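Local coordinates for probable glutathione S-transferase (Bordetella bronchiseptica RB50, PDB 3H1N), which probably catalyses the conjugation of glutathione to electrophilic substrates, at residues Leu24-Trp27 against Asp28-Gly32. Residues are numbered along the deposited sequence; the frame is centred on the assembly and turned at random.
Sequences LWYW and DGIPG
In the thioredoxin-like N-terminal domain of this glutathione S-transferase fold, the loop from strand 22-25 to helix 34-43 curls round the ring of Tyr-26, which meets Ile-30, Pro-31 and Gly-32. In many tyrosine-type relatives a tyrosine just after the first strand activates the glutathione thiol; Tyr-26 lies in a comparable place, but such a role here is only an inference. With CG anti to the backbone N (chi1 -171°), the ring reaches across the loop. Pro-31 O lies 3.6 Å from Tyr-26 CE2, oblique to the ring, and Tyr-26 OH lies 3.5 Å from Gly-32 CA. The same hydroxyl is hydrogen-bonded to the backbone N of Arg-33, linking the residue just after strand 22-25 to the one just before helix 34-43. Ile-30 sends CD1 to 3.9 Å from Tyr-26 OH, while Trp-27 CB sits 4.1 Å above one ring face, displaced toward the rim. A water at the ring edge, in its plane, is hydrogen-bonded to Trp-27 O and Ile-30 O, 2.7 Å from each, and so links the two arms of the loop. At the exposed bend, Asp-28 OD1 accepts a weak, bent hydrogen bond from Gly-29 N, 2.8 Å long with an angle of 128° at the hydrogen.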
# COMPACT_ATOMS: atom_id res chain seq x y z
N LEU B 24 -13.07 -16.03 -0.06
CA LEU B 24 -12.52 -14.88 -0.78
C LEU B 24 -13.67 -14.09 -1.38
O LEU B 24 -14.50 -14.65 -2.09
CB LEU B 24 -11.56 -15.32 -1.90
CG LEU B 24 -11.00 -14.22 -2.81
CD1 LEU B 24 -10.21 -13.18 -1.99
CD2 LEU B 24 -10.15 -14.82 -3.96
N TRP B 25 -13.72 -12.79 -1.05
CA TRP B 25 -14.73 -11.90 -1.60
C TRP B 25 -14.06 -10.85 -2.50
O TRP B 25 -13.34 -9.96 -2.02
CB TRP B 25 -15.50 -11.20 -0.48
CG TRP B 25 -16.44 -12.10 0.26
CD1 TRP B 25 -16.19 -12.78 1.41
CD2 TRP B 25 -17.79 -12.43 -0.11
NE1 TRP B 25 -17.30 -13.50 1.79
CE2 TRP B 25 -18.29 -13.31 0.87
CE3 TRP B 25 -18.62 -12.08 -1.19
CZ2 TRP B 25 -19.59 -13.83 0.82
CZ3 TRP B 25 -19.92 -12.59 -1.24
CH2 TRP B 25 -20.39 -13.45 -0.23
N TYR B 26 -14.27 -10.98 -3.82
CA TYR B 26 -13.79 -10.00 -4.79
C TYR B 26 -14.69 -9.95 -6.02
O TYR B 26 -15.30 -10.96 -6.38
CB TYR B 26 -12.32 -10.28 -5.22
CG TYR B 26 -11.79 -9.14 -6.05
CD1 TYR B 26 -11.55 -7.89 -5.46
CD2 TYR B 26 -11.59 -9.27 -7.43
CE1 TYR B 26 -11.11 -6.81 -6.21
CE2 TYR B 26 -11.14 -8.17 -8.20
CZ TYR B 26 -10.90 -6.95 -7.57
OH TYR B 26 -10.45 -5.85 -8.27
N TRP B 27 -14.76 -8.77 -6.65
CA TRP B 27 -15.56 -8.55 -7.88
C TRP B 27 -15.39 -9.68 -8.89
O TRP B 27 -14.27 -10.14 -9.13
CB TRP B 27 -15.18 -7.22 -8.54
CG TRP B 27 -15.28 -6.04 -7.61
CD1 TRP B 27 -14.25 -5.33 -7.07
CD2 TRP B 27 -16.48 -5.46 -7.09
NE1 TRP B 27 -14.74 -4.34 -6.23
CE2 TRP B 27 -16.11 -4.40 -6.24
CE3 TRP B 27 -17.85 -5.74 -7.27
CZ2 TRP B 27 -17.05 -3.62 -5.56
CZ3 TRP B 27 -18.78 -4.95 -6.60
CH2 TRP B 27 -18.37 -3.91 -5.75
N ASP B 28 -16.49 -10.12 -9.48
CA ASP B 28 -16.47 -11.05 -10.60
C ASP B 28 -16.18 -10.24 -11.87
O ASP B 28 -16.30 -9.02 -11.85
CB ASP B 28 -17.83 -11.76 -10.71
CG ASP B 28 -17.79 -13.03 -11.59
OD1 ASP B 28 -16.73 -13.40 -12.13
OD2 ASP B 28 -18.85 -13.66 -11.74
N GLY B 29 -15.79 -10.92 -12.95
CA GLY B 29 -15.67 -10.26 -14.26
C GLY B 29 -14.28 -9.87 -14.73
O GLY B 29 -13.99 -9.93 -15.92
N ILE B 30 -13.43 -9.45 -13.79
CA ILE B 30 -12.06 -9.01 -14.05
C ILE B 30 -11.11 -9.77 -13.09
O ILE B 30 -11.55 -10.16 -12.00
CB ILE B 30 -11.91 -7.47 -13.82
CG1 ILE B 30 -12.31 -7.10 -12.38
CG2 ILE B 30 -12.75 -6.70 -14.84
CD1 ILE B 30 -11.85 -5.71 -11.87
N PRO B 31 -9.83 -9.98 -13.49
CA PRO B 31 -8.90 -10.58 -12.51
C PRO B 31 -8.69 -9.60 -11.35
O PRO B 31 -8.77 -10.00 -10.19
CB PRO B 31 -7.62 -10.79 -13.31
CG PRO B 31 -8.07 -10.84 -14.76
CD PRO B 31 -9.22 -9.88 -14.83
N GLY B 32 -8.46 -8.33 -11.68
CA GLY B 32 -8.37 -7.25 -10.67
C GLY B 32 -7.40 -7.49 -9.51
O GLY B 32 -6.42 -8.21 -9.65
O HOH W 1 -12.17 -11.66 -9.90